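Local coordinates for protein adenosylmethionine-8-amino-7-oxononanoate aminotransferase (Methanocaldococcus jannaschii, PDB 6ZHK) that probably transfers the amino group of S-adenosylmethionine to 8-amino-7-oxononanoate in biotin biosynthesis, as a pyridoxal-phosphate-dependent class-III aminotransferase, at residues I62-I75 with C298-L310. Residues are numbered along the deposited sequence; the frame is centred on the assembly and turned at random.
Sequences IWCNLFGHSRKEII and CLGKGLTGGYLPL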
loop_
_atom_site.group_PDB
_atom_site.type_symbol
_atom_site.label_atom_id
_atom_site.label_comp_id
_atom_site.label_asym_id
_atom_site.label_seq_id
_atom_site.Cartn_x
_atom_site.Cartn_y
_atom_site.Cartn_z
ATOM N N ILE A 62 -13.468 0.974 10.395
ATOM C CA ILE A 62 -12.318 0.122 10.695
ATOM C C ILE A 62 -11.138 1.017 11.126
ATOM O O ILE A 62 -9.978 0.892 10.631
ATOM C CB ILE A 62 -11.981 -0.906 9.585
ATOM C CG1 ILE A 62 -13.200 -1.463 8.836
ATOM C CG2 ILE A 62 -11.035 -2.023 10.116
ATOM C CD1 ILE A 62 -14.124 -2.309 9.686
ATOM N N TRP A 63 -11.461 1.919 12.076
ATOM C CA TRP A 63 -10.497 2.468 13.024
ATOM C C TRP A 63 -9.671 3.556 12.322
ATOM O O TRP A 63 -8.560 3.859 12.778
ATOM C CB TRP A 63 -9.564 1.386 13.634
ATOM C CG TRP A 63 -10.168 0.065 14.040
ATOM C CD1 TRP A 63 -11.482 -0.267 14.166
ATOM C CD2 TRP A 63 -9.432 -1.147 14.329
ATOM N NE1 TRP A 63 -11.620 -1.595 14.524
ATOM C CE2 TRP A 63 -10.381 -2.167 14.596
ATOM C CE3 TRP A 63 -8.070 -1.474 14.349
ATOM C CZ2 TRP A 63 -9.993 -3.468 14.911
ATOM C CZ3 TRP A 63 -7.682 -2.761 14.657
ATOM C CH2 TRP A 63 -8.638 -3.732 14.982
ATOM N N CYS A 64 -10.249 4.191 11.304
ATOM C CA CYS A 64 -9.597 5.329 10.647
ATOM C C CYS A 64 -10.378 6.651 10.711
ATOM O O CYS A 64 -9.789 7.729 10.504
ATOM C CB CYS A 64 -9.241 4.992 9.201
ATOM S SG CYS A 64 -10.703 4.743 8.153
ATOM N N ASN A 65 -11.708 6.597 10.854
ATOM C CA ASN A 65 -12.477 7.841 10.724
ATOM C C ASN A 65 -12.354 8.635 12.030
ATOM O O ASN A 65 -12.644 8.110 13.069
ATOM C CB ASN A 65 -13.914 7.520 10.316
ATOM C CG ASN A 65 -14.740 8.788 10.164
ATOM O OD1 ASN A 65 -15.056 9.467 11.144
ATOM N ND2 ASN A 65 -14.898 9.209 8.921
ATOM N N LEU A 66 -11.939 9.898 11.988
ATOM C CA LEU A 66 -11.734 10.608 13.249
ATOM C C LEU A 66 -12.897 11.554 13.502
ATOM O O LEU A 66 -13.248 11.779 14.639
ATOM C CB LEU A 66 -10.484 11.481 13.133
ATOM C CG LEU A 66 -9.130 10.743 13.059
ATOM C CD1 LEU A 66 -8.022 11.757 13.119
ATOM C CD2 LEU A 66 -8.999 9.694 14.172
ATOM N N PHE A 67 -13.358 12.224 12.471
ATOM C CA PHE A 67 -14.195 13.402 12.681
ATOM C C PHE A 67 -15.537 13.315 11.954
ATOM O O PHE A 67 -16.204 14.351 11.788
ATOM C CB PHE A 67 -13.441 14.648 12.214
ATOM C CG PHE A 67 -12.205 14.892 13.026
ATOM C CD1 PHE A 67 -12.269 14.951 14.421
ATOM C CD2 PHE A 67 -10.980 15.075 12.378
ATOM C CE1 PHE A 67 -11.120 15.153 15.170
ATOM C CE2 PHE A 67 -9.834 15.293 13.128
ATOM C CZ PHE A 67 -9.910 15.359 14.513
ATOM N N GLY A 68 -15.918 12.119 11.544
ATOM C CA GLY A 68 -17.194 11.972 10.846
ATOM C C GLY A 68 -16.964 11.916 9.340
ATOM O O GLY A 68 -15.813 12.048 8.899
ATOM N N HIS A 69 -18.044 11.755 8.579
ATOM C CA HIS A 69 -18.001 11.527 7.151
ATOM C C HIS A 69 -18.324 12.771 6.331
ATOM O O HIS A 69 -18.405 12.668 5.091
ATOM C CB HIS A 69 -18.938 10.369 6.770
ATOM C CG HIS A 69 -18.482 9.071 7.327
ATOM N ND1 HIS A 69 -17.444 8.326 6.723
ATOM C CD2 HIS A 69 -18.851 8.406 8.448
ATOM C CE1 HIS A 69 -17.301 7.212 7.404
ATOM N NE2 HIS A 69 -18.112 7.252 8.490
ATOM N N SER A 70 -18.460 13.934 6.987
ATOM C CA SER A 70 -18.761 15.142 6.211
ATOM C C SER A 70 -18.011 16.336 6.811
ATOM O O SER A 70 -18.537 17.434 6.991
ATOM C CB SER A 70 -20.272 15.364 6.151
ATOM O OG SER A 70 -20.754 15.496 7.491
ATOM N N ARG A 71 -16.738 16.121 7.106
ATOM C CA ARG A 71 -15.966 17.152 7.771
ATOM C C ARG A 71 -15.434 18.109 6.715
ATOM O O ARG A 71 -14.607 17.721 5.907
ATOM C CB ARG A 71 -14.832 16.543 8.599
ATOM C CG ARG A 71 -14.097 17.592 9.414
ATOM C CD ARG A 71 -14.927 17.915 10.637
ATOM N NE ARG A 71 -14.363 19.152 11.160
ATOM C CZ ARG A 71 -14.312 19.462 12.450
ATOM N NH1 ARG A 71 -14.792 18.618 13.349
ATOM N NH2 ARG A 71 -13.787 20.624 12.837
ATOM N N LYS A 72 -15.908 19.373 6.729
ATOM C CA LYS A 72 -15.703 20.265 5.589
ATOM C C LYS A 72 -14.234 20.594 5.332
ATOM O O LYS A 72 -13.837 20.660 4.167
ATOM C CB LYS A 72 -16.484 21.584 5.727
ATOM C CG LYS A 72 -17.998 21.426 5.595
ATOM N N GLU A 73 -13.445 20.796 6.403
ATOM C CA GLU A 73 -12.064 21.238 6.201
ATOM C C GLU A 73 -11.281 20.195 5.388
ATOM O O GLU A 73 -10.405 20.551 4.582
ATOM C CB GLU A 73 -11.340 21.385 7.536
ATOM C CG GLU A 73 -11.891 22.491 8.446
ATOM C CD GLU A 73 -12.928 22.002 9.437
ATOM O OE1 GLU A 73 -13.701 21.108 9.096
ATOM O OE2 GLU A 73 -12.928 22.493 10.575
ATOM N N ILE A 74 -11.548 18.910 5.660
ATOM C CA ILE A 74 -10.781 17.860 5.024
ATOM C C ILE A 74 -11.260 17.750 3.576
ATOM O O ILE A 74 -10.449 17.642 2.649
ATOM C CB ILE A 74 -10.920 16.515 5.780
ATOM C CG1 ILE A 74 -10.599 16.675 7.270
ATOM C CG2 ILE A 74 -9.998 15.474 5.165
ATOM C CD1 ILE A 74 -10.821 15.360 8.039
ATOM N N ILE A 75 -12.586 17.668 3.399
ATOM C CA ILE A 75 -13.158 17.591 2.054
ATOM C C ILE A 75 -12.688 18.786 1.225
ATOM O O ILE A 75 -12.200 18.646 0.092
ATOM C CB ILE A 75 -14.713 17.465 2.107
ATOM C CG1 ILE A 75 -15.173 16.089 2.600
ATOM C CG2 ILE A 75 -15.393 17.779 0.764
ATOM C CD1 ILE A 75 -16.591 16.146 3.151
ATOM N N CYS A 298 5.448 4.042 13.313
ATOM C CA CYS A 298 4.639 3.845 12.122
ATOM C C CYS A 298 3.254 4.460 12.351
ATOM O O CYS A 298 2.675 4.246 13.396
ATOM C CB CYS A 298 4.459 2.370 11.820
ATOM S SG CYS A 298 6.092 1.612 11.549
ATOM N N LEU A 299 2.753 5.245 11.381
ATOM C CA LEU A 299 1.446 5.917 11.447
ATOM C C LEU A 299 0.633 5.599 10.193
ATOM O O LEU A 299 1.166 5.249 9.153
ATOM C CB LEU A 299 1.672 7.419 11.492
ATOM C CG LEU A 299 2.548 7.916 12.651
ATOM C CD1 LEU A 299 2.776 9.418 12.563
ATOM C CD2 LEU A 299 1.875 7.554 13.970
ATOM N N GLY A 300 -0.693 5.717 10.309
ATOM C CA GLY A 300 -1.563 5.424 9.184
ATOM C C GLY A 300 -3.006 5.729 9.630
ATOM O O GLY A 300 -3.222 6.479 10.586
ATOM N N LYS A 301 -3.978 5.092 8.974
ATOM C CA LYS A 301 -5.400 5.150 9.301
ATOM C C LYS A 301 -5.845 6.581 9.539
ATOM O O LYS A 301 -6.123 7.245 8.566
ATOM C CB LYS A 301 -5.791 4.261 10.491
ATOM C CG LYS A 301 -5.828 2.779 10.202
ATOM C CD LYS A 301 -6.086 1.912 11.457
ATOM C CE LYS A 301 -5.872 0.432 11.234
ATOM N NZ LYS A 301 -6.915 -0.102 10.351
ATOM N N GLY A 302 -5.866 7.044 10.813
ATOM C CA GLY A 302 -6.465 8.338 11.140
ATOM C C GLY A 302 -5.675 9.556 10.643
ATOM O O GLY A 302 -6.139 10.686 10.770
ATOM N N LEU A 303 -4.448 9.315 10.147
ATOM C CA LEU A 303 -3.601 10.344 9.592
ATOM C C LEU A 303 -4.389 11.306 8.691
ATOM O O LEU A 303 -4.145 12.512 8.762
ATOM C CB LEU A 303 -2.403 9.652 8.929
ATOM C CG LEU A 303 -1.407 10.517 8.194
ATOM C CD1 LEU A 303 -0.785 11.608 9.083
ATOM C CD2 LEU A 303 -0.273 9.626 7.714
ATOM N N THR A 304 -5.258 10.788 7.783
ATOM C CA THR A 304 -5.995 11.640 6.860
ATOM C C THR A 304 -7.405 11.933 7.386
ATOM O O THR A 304 -8.250 12.368 6.633
ATOM C CB THR A 304 -6.112 10.948 5.493
ATOM O OG1 THR A 304 -6.747 9.718 5.839
ATOM C CG2 THR A 304 -4.752 10.688 4.909
ATOM N N GLY A 305 -7.641 11.617 8.668
ATOM C CA GLY A 305 -8.968 11.720 9.274
ATOM C C GLY A 305 -9.896 10.617 8.794
ATOM O O GLY A 305 -11.056 10.608 9.144
ATOM N N GLY A 306 -9.374 9.672 8.004
ATOM C CA GLY A 306 -10.149 8.519 7.627
ATOM C C GLY A 306 -10.562 8.614 6.167
ATOM O O GLY A 306 -11.371 7.804 5.736
ATOM N N TYR A 307 -10.065 9.627 5.429
ATOM C CA TYR A 307 -10.637 9.883 4.108
ATOM C C TYR A 307 -9.805 9.352 2.965
ATOM O O TYR A 307 -10.358 9.106 1.857
ATOM C CB TYR A 307 -10.919 11.369 3.826
ATOM C CG TYR A 307 -12.050 11.964 4.640
ATOM C CD1 TYR A 307 -12.710 11.213 5.621
ATOM C CD2 TYR A 307 -12.499 13.273 4.419
ATOM C CE1 TYR A 307 -13.768 11.750 6.352
ATOM C CE2 TYR A 307 -13.531 13.817 5.182
ATOM C CZ TYR A 307 -14.174 13.063 6.154
ATOM O OH TYR A 307 -15.215 13.628 6.892
ATOM N N LEU A 308 -8.509 9.140 3.210
ATOM C CA LEU A 308 -7.631 8.645 2.146
ATOM C C LEU A 308 -6.515 7.763 2.765
ATOM O O LEU A 308 -6.154 7.885 3.950
ATOM C CB LEU A 308 -7.004 9.857 1.419
ATOM C CG LEU A 308 -7.836 10.524 0.324
ATOM C CD1 LEU A 308 -7.200 11.874 -0.061
ATOM C CD2 LEU A 308 -7.919 9.618 -0.930
ATOM N N PRO A 309 -5.886 6.911 1.953
ATOM C CA PRO A 309 -4.787 6.059 2.409
ATOM C C PRO A 309 -3.472 6.822 2.416
ATOM O O PRO A 309 -2.727 6.822 1.443
ATOM C CB PRO A 309 -4.798 4.908 1.388
ATOM C CG PRO A 309 -5.218 5.550 0.143
ATOM C CD PRO A 309 -6.285 6.558 0.566
ATOM N N LEU A 310 -3.117 7.318 3.601
ATOM C CA LEU A 310 -1.739 7.754 3.800
ATOM C C LEU A 310 -1.109 7.046 4.995
ATOM O O LEU A 310 -1.770 6.821 6.003
ATOM C CB LEU A 310 -1.698 9.273 3.998
ATOM C CG LEU A 310 -0.288 9.875 4.053
ATOM C CD1 LEU A 310 0.429 9.643 2.716
ATOM C CD2 LEU A 310 -0.403 11.376 4.327
HETATM O O HOH W 1 -13.835 7.229 6.725
HETATM O O HOH W 2 -13.039 12.430 9.773
#
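Tyr307 OH donates to Gly68 O at 2.6 Å and accepts from the backbone N of Arg71, the N-cap residue of helix 72-82, at 2.9 Å, the latter bond nearly straight at 164°. With CG anti to the carbonyl carbon (chi1 -69°), the ring extends from the type I' turn 304-307 into the 68-71 loop. Asn65 ND2 also donates to Gly68 O (3.0 Å), from the face of that carbonyl opposite the tyrosine, while Asn65 OD1 accepts from Gly68 N, an Asx motif; together they fix the amide's rotation. Leu66 N bonds Gly305 O at 3.1 Å, and a water joins the same oxygen to Phe67 N and Gly68 O. Farther along, Lys301 CD passes 3.4 Å from Trp63 O, and a bend at chi4 (-69°) brings Lys301 NZ to Ile62 O at 3.2 Å; NZ also bonds Thr338 OG1 of the second subunit.

Ile74 CG2 lies 3.4 Å from Tyr307 CD2, the two side chains crossing at about a right angle, and Ile75 CG1 meets Tyr307 CE2. A phenylalanine here would probably leave Gly68 O and Arg71 N without the hydroxyl they share. At Gly306 a side chain would run into Cys64 O, whose distance to Gly306 CA is only 3.0 Å.

Lys301, just beyond strand 296-299, is the predicted Schiff-base lysine, here without cofactor. The arrangement is consistent with the fold-type I active site of class-III aminotransferases, built at the dimer interface.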